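Local coordinates for extracellular solute-binding protein, family 5 (Chelativorans sp., PDB 6WM6) that binds EDTA and other aminopolycarboxylates in the periplasm and probably hands them to an ABC transporter for uptake into the cell, at residues A266-E271 with D292-D297; F298-S303 with D342-N347. One frame throughout, in Å; residues are numbered along the deposited sequence.

Contact 1: residues A266-E271 with D292-D297; sequences ALENGE and DYLGID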
loop_
_atom_site.group_PDB
_atom_site.type_symbol
_atom_site.label_atom_id
_atom_site.label_comp_id
_atom_site.label_asym_id
_atom_site.label_seq_id
_atom_site.Cartn_x
_atom_site.Cartn_y
_atom_site.Cartn_z
ATOM N N ALA A 266 -23.006 -10.604 2.922
ATOM C CA ALA A 266 -23.675 -9.410 2.417
ATOM C C ALA A 266 -23.766 -9.424 0.892
ATOM O O ALA A 266 -24.761 -8.963 0.310
ATOM C CB ALA A 266 -22.936 -8.160 2.901
ATOM N N LEU A 267 -22.721 -9.923 0.219
ATOM C CA LEU A 267 -22.750 -10.018 -1.239
ATOM C C LEU A 267 -23.821 -11.011 -1.688
ATOM O O LEU A 267 -24.609 -10.722 -2.603
ATOM C CB LEU A 267 -21.353 -10.408 -1.744
ATOM C CG LEU A 267 -21.193 -10.570 -3.235
ATOM C CD1 LEU A 267 -21.336 -9.286 -4.000
ATOM C CD2 LEU A 267 -19.803 -11.201 -3.522
ATOM N N GLU A 268 -23.855 -12.184 -1.057
ATOM C CA GLU A 268 -24.848 -13.193 -1.414
ATOM C C GLU A 268 -26.266 -12.691 -1.180
ATOM O O GLU A 268 -27.176 -12.994 -1.966
ATOM C CB GLU A 268 -24.596 -14.464 -0.605
ATOM C CG GLU A 268 -25.555 -15.602 -0.943
ATOM C CD GLU A 268 -25.226 -16.891 -0.211
ATOM O OE1 GLU A 268 -24.270 -16.897 0.595
ATOM O OE2 GLU A 268 -25.932 -17.898 -0.445
ATOM N N ASN A 269 -26.471 -11.894 -0.127
ATOM C CA ASN A 269 -27.796 -11.389 0.212
ATOM C C ASN A 269 -28.211 -10.180 -0.612
ATOM O O ASN A 269 -29.335 -9.692 -0.447
ATOM C CB ASN A 269 -27.850 -10.986 1.691
ATOM C CG ASN A 269 -27.716 -12.166 2.628
ATOM O OD1 ASN A 269 -28.002 -13.306 2.259
ATOM N ND2 ASN A 269 -27.284 -11.897 3.855
ATOM N N GLY A 270 -27.330 -9.643 -1.464
ATOM C CA GLY A 270 -27.655 -8.480 -2.253
ATOM C C GLY A 270 -27.475 -7.148 -1.564
ATOM O O GLY A 270 -27.799 -6.114 -2.166
ATOM N N GLU A 271 -26.950 -7.136 -0.336
ATOM C CA GLU A 271 -26.743 -5.894 0.395
ATOM C C GLU A 271 -25.600 -5.082 -0.200
ATOM O O GLU A 271 -25.579 -3.849 -0.099
ATOM C CB GLU A 271 -26.433 -6.224 1.854
ATOM C CG GLU A 271 -26.206 -5.036 2.764
ATOM C CD GLU A 271 -26.037 -5.449 4.222
ATOM O OE1 GLU A 271 -26.296 -6.632 4.538
ATOM O OE2 GLU A 271 -25.648 -4.594 5.044
ATOM N N ASP A 292 -21.176 -18.921 -8.145
ATOM C CA ASP A 292 -21.252 -18.518 -9.545
ATOM C C ASP A 292 -22.685 -18.509 -10.066
ATOM O O ASP A 292 -23.029 -17.688 -10.925
ATOM C CB ASP A 292 -20.344 -19.400 -10.409
ATOM C CG ASP A 292 -20.748 -20.862 -10.389
ATOM O OD1 ASP A 292 -21.369 -21.307 -9.398
ATOM O OD2 ASP A 292 -20.434 -21.569 -11.366
ATOM N N TYR A 293 -23.544 -19.398 -9.549
ATOM C CA TYR A 293 -24.916 -19.471 -10.043
ATOM C C TYR A 293 -25.742 -18.247 -9.670
ATOM O O TYR A 293 -26.788 -18.014 -10.286
ATOM C CB TYR A 293 -25.604 -20.759 -9.548
ATOM C CG TYR A 293 -25.887 -20.803 -8.063
ATOM C CD1 TYR A 293 -24.933 -21.244 -7.162
ATOM C CD2 TYR A 293 -27.129 -20.422 -7.564
ATOM C CE1 TYR A 293 -25.188 -21.295 -5.804
ATOM C CE2 TYR A 293 -27.400 -20.473 -6.205
ATOM C CZ TYR A 293 -26.432 -20.916 -5.332
ATOM O OH TYR A 293 -26.697 -20.971 -3.981
ATOM N N LEU A 294 -25.287 -17.441 -8.707
ATOM C CA LEU A 294 -25.922 -16.187 -8.359
ATOM C C LEU A 294 -25.311 -14.998 -9.103
ATOM O O LEU A 294 -25.566 -13.846 -8.746
ATOM C CB LEU A 294 -25.817 -15.946 -6.847
ATOM C CG LEU A 294 -26.538 -16.963 -5.957
ATOM C CD1 LEU A 294 -26.222 -16.695 -4.492
ATOM C CD2 LEU A 294 -28.044 -16.915 -6.202
ATOM N N GLY A 295 -24.491 -15.260 -10.116
ATOM C CA GLY A 295 -23.890 -14.191 -10.880
ATOM C C GLY A 295 -22.684 -13.578 -10.216
ATOM O O GLY A 295 -22.356 -12.426 -10.520
ATOM N N ILE A 296 -22.022 -14.304 -9.326
ATOM C CA ILE A 296 -20.840 -13.818 -8.615
ATOM C C ILE A 296 -19.595 -14.379 -9.275
ATOM O O ILE A 296 -19.543 -15.571 -9.612
ATOM C CB ILE A 296 -20.902 -14.205 -7.128
ATOM C CG1 ILE A 296 -22.040 -13.401 -6.450
ATOM C CG2 ILE A 296 -19.555 -13.988 -6.449
ATOM C CD1 ILE A 296 -22.420 -13.883 -5.081
ATOM N N ASP A 297 -18.605 -13.514 -9.482
ATOM C CA ASP A 297 -17.303 -13.909 -10.012
ATOM C C ASP A 297 -16.244 -13.299 -9.114
ATOM O O ASP A 297 -16.530 -12.523 -8.201
ATOM C CB ASP A 297 -17.113 -13.442 -11.464
ATOM C CG ASP A 297 -16.134 -14.334 -12.244
ATOM O OD1 ASP A 297 -15.476 -15.231 -11.642
ATOM O OD2 ASP A 297 -16.031 -14.128 -13.471
#

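Contact 2: residues F298-S303 with D342-N347; sequences FQMNPS and DPYLRN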
loop_
_atom_site.group_PDB
_atom_site.type_symbol
_atom_site.label_atom_id
_atom_site.label_comp_id
_atom_site.label_asym_id
_atom_site.label_seq_id
_atom_site.Cartn_x
_atom_site.Cartn_y
_atom_site.Cartn_z
ATOM N N PHE A 298 -14.981 -13.661 -9.371
ATOM C CA PHE A 298 -13.904 -13.123 -8.552
ATOM C C PHE A 298 -12.606 -13.039 -9.340
ATOM O O PHE A 298 -12.406 -13.756 -10.322
ATOM C CB PHE A 298 -13.723 -13.924 -7.246
ATOM C CG PHE A 298 -13.273 -15.336 -7.427
ATOM C CD1 PHE A 298 -14.182 -16.337 -7.709
ATOM C CD2 PHE A 298 -11.937 -15.668 -7.291
ATOM C CE1 PHE A 298 -13.774 -17.652 -7.869
ATOM C CE2 PHE A 298 -11.517 -16.982 -7.449
ATOM C CZ PHE A 298 -12.438 -17.970 -7.737
ATOM N N GLN A 299 -11.751 -12.134 -8.894
ATOM C CA GLN A 299 -10.404 -11.924 -9.426
ATOM C C GLN A 299 -9.459 -11.909 -8.233
ATOM O O GLN A 299 -9.772 -11.326 -7.186
ATOM C CB GLN A 299 -10.299 -10.604 -10.159
ATOM C CG GLN A 299 -11.183 -10.474 -11.390
ATOM C CD GLN A 299 -11.252 -9.062 -11.903
ATOM O OE1 GLN A 299 -10.273 -8.321 -11.873
ATOM N NE2 GLN A 299 -12.429 -8.645 -12.388
ATOM N N MET A 300 -8.290 -12.547 -8.371
ATOM C CA MET A 300 -7.276 -12.569 -7.344
ATOM C C MET A 300 -5.901 -12.454 -7.988
ATOM O O MET A 300 -5.647 -13.114 -9.003
ATOM C CB MET A 300 -7.323 -13.888 -6.577
ATOM C CG MET A 300 -8.629 -14.136 -5.869
ATOM S SD MET A 300 -8.640 -15.668 -4.935
ATOM C CE MET A 300 -7.365 -15.370 -3.753
ATOM N N ASN A 301 -5.024 -11.659 -7.380
ATOM C CA ASN A 301 -3.693 -11.410 -7.918
ATOM C C ASN A 301 -2.716 -11.221 -6.762
ATOM O O ASN A 301 -3.122 -10.899 -5.634
ATOM C CB ASN A 301 -3.684 -10.154 -8.802
ATOM C CG ASN A 301 -4.529 -10.307 -10.027
ATOM O OD1 ASN A 301 -4.181 -11.009 -10.975
ATOM N ND2 ASN A 301 -5.685 -9.660 -10.008
ATOM N N PRO A 302 -1.411 -11.334 -7.015
ATOM C CA PRO A 302 -0.452 -10.949 -5.972
ATOM C C PRO A 302 -0.526 -9.459 -5.678
ATOM O O PRO A 302 -0.438 -8.631 -6.589
ATOM C CB PRO A 302 0.922 -11.341 -6.562
ATOM C CG PRO A 302 0.613 -12.282 -7.656
ATOM C CD PRO A 302 -0.767 -11.966 -8.185
ATOM N N SER A 303 -0.690 -9.115 -4.406
ATOM C CA SER A 303 -0.815 -7.742 -3.917
ATOM C C SER A 303 0.553 -7.063 -3.869
ATOM O O SER A 303 1.605 -7.711 -3.838
ATOM C CB SER A 303 -1.315 -7.810 -2.433
ATOM O OG SER A 303 -1.564 -6.544 -1.857
ATOM N N ASP A 342 0.173 -22.431 -1.038
ATOM C CA ASP A 342 0.149 -23.366 -2.156
ATOM C C ASP A 342 -1.135 -24.194 -2.254
ATOM O O ASP A 342 -1.465 -24.615 -3.379
ATOM C CB ASP A 342 1.361 -24.311 -2.124
ATOM C CG ASP A 342 2.704 -23.595 -2.290
ATOM O OD1 ASP A 342 2.719 -22.402 -2.660
ATOM O OD2 ASP A 342 3.731 -24.263 -2.060
ATOM N N PRO A 343 -1.867 -24.486 -1.178
ATOM C CA PRO A 343 -3.071 -25.317 -1.345
ATOM C C PRO A 343 -4.150 -24.674 -2.197
ATOM O O PRO A 343 -4.984 -25.402 -2.752
ATOM C CB PRO A 343 -3.547 -25.543 0.095
ATOM C CG PRO A 343 -2.308 -25.464 0.907
ATOM C CD PRO A 343 -1.515 -24.331 0.249
ATOM N N TYR A 344 -4.169 -23.351 -2.335
ATOM C CA TYR A 344 -5.213 -22.685 -3.098
ATOM C C TYR A 344 -4.698 -21.607 -4.044
ATOM O O TYR A 344 -5.502 -21.012 -4.768
ATOM C CB TYR A 344 -6.296 -22.099 -2.172
ATOM C CG TYR A 344 -5.930 -20.892 -1.340
ATOM C CD1 TYR A 344 -5.049 -20.991 -0.263
ATOM C CD2 TYR A 344 -6.487 -19.640 -1.603
ATOM C CE1 TYR A 344 -4.732 -19.881 0.515
ATOM C CE2 TYR A 344 -6.166 -18.548 -0.841
ATOM C CZ TYR A 344 -5.298 -18.656 0.215
ATOM O OH TYR A 344 -4.994 -17.541 0.969
ATOM N N LEU A 345 -3.394 -21.370 -4.089
ATOM C CA LEU A 345 -2.790 -20.371 -4.966
ATOM C C LEU A 345 -1.702 -21.056 -5.776
ATOM O O LEU A 345 -0.734 -21.561 -5.194
ATOM C CB LEU A 345 -2.189 -19.243 -4.146
ATOM C CG LEU A 345 -3.136 -18.507 -3.193
ATOM C CD1 LEU A 345 -2.360 -17.552 -2.311
ATOM C CD2 LEU A 345 -4.222 -17.763 -3.970
ATOM N N ARG A 346 -1.849 -21.079 -7.105
ATOM C CA ARG A 346 -0.905 -21.766 -7.968
ATOM C C ARG A 346 0.296 -20.884 -8.286
ATOM O O ARG A 346 0.157 -19.666 -8.480
ATOM C CB ARG A 346 -1.581 -22.168 -9.285
ATOM N N ASN A 347 1.482 -21.481 -8.296
ATOM C CA ASN A 347 2.715 -20.804 -8.682
ATOM C C ASN A 347 2.857 -19.477 -7.944
ATOM O O ASN A 347 3.167 -18.431 -8.529
ATOM C CB ASN A 347 2.769 -20.607 -10.204
ATOM C CG ASN A 347 2.776 -21.937 -10.961
ATOM O OD1 ASN A 347 2.038 -22.104 -11.927
ATOM N ND2 ASN A 347 3.592 -22.867 -10.509
#

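Contact 1: residues A266-E271 with D292-D297
Leu267 and Glu268, which meet Ile296 and Leu294, sit on a helix end fastened by a backbone bond from Glu271 N to Ala266 O (2.9 Å). A second bond, from Gly270 N to Leu267 O, completes a Schellman motif, and Gly270 takes the positive phi (84°) that this helix ending requires. In the opposing segment a short 3-10 turn is closed by Gly295 N on Asp292 O, and Gly295, also at positive phi, leads into strand 296-299. No hydrogen bond joins the two segments, so the contact is a clear example of a helix end packed against the start of a strand by hydrocarbon alone. Leu267 and Ile296 approach tip to tip. CG of Leu267 lies 4.0 Å from CD1 of Ile296, while Leu267 CD2 falls near both CG2 and CD1 of Ile296, so that it touches both branches of the isoleucine. Both buried residues also touch Ile535 of strand 524-537, and backbone hydrogen bonds pair Gly295 with Glu538 and Asp297 with Tyr536. Farther out, Glu268 contributes its aliphatic stem. With CG anti to the backbone N (chi1 -178°) and the chain extended beyond, the stem passes obliquely across Leu294, and Glu268 CG meets Leu294 CD1 at 3.8 Å.

Contact 2: residues F298-S303 with D342-N347
The methyl end of Met300 makes the whole of this contact: its CE lies 4.0 Å from CD2 of Leu345 and, less closely, 4.5 Å from CE2 of Tyr344. The methionine and leucine side chains cross at about a right angle, so they meet at one methyl pair rather than along their lengths. The thioether chain runs on with CG and SD extended (chi2 -178°) and then turns at its last torsion (chi3 62°), which carries CE to the loop residues. Its approach to the tyrosine ring is oblique. Within the loop, Leu345 folds back over its neighbour, its CG standing 3.8 Å above the centre of the Tyr344 ring. The leucine thus packs on one face of the ring, and Met300 touches both residues.

The next shell explains how these groups are held. Tyr344 is fixed at its far end, where OH is hydrogen-bonded to Ala280 O, and its side chain and that of Met300 both touch Val285 of helix 282-290; Met300 also touches Pro531.

On the other side, residues 298-303 are bound along strand 524-537 by backbone bonds that join Gln299 to Leu534, Asn301 to Thr532 and Ser303 to Leu530. The CB of Met300 is directed toward the loop and that of Asn301 away from it, where the amide ND2 bonds to Asp545. Residues 298-303 thus run along one strand of a mixed sheet, while helix 282-290 and the loop that follows helix 333-340 pack on Met300, a meeting of sheet, helix and loop as in the α/β lobes of periplasmic solute-binding proteins.

How the contacts relate
Contact 1 and contact 2 follow one another along the chain: strand 296-299 begins in contact 1 and ends one residue before the Met300 that makes contact 2, with strand 524-537 beside the chain in each. Their centres are about 21 Å apart, contact 1 lying at about 28 Å from the centre of the chain and contact 2 at about 18 Å. Neither is deep core: each pairs buried with more exposed residues. Both are apolar across the interface and leave hydrogen bonding to surrounding backbone and side chains. Contact 1 buries 173 Å² between a helix end and a turn entering the strand, using branched aliphatics and the stem of a glutamate; contact 2 buries 69 Å² against an irregular loop, through the methyl end of one methionine.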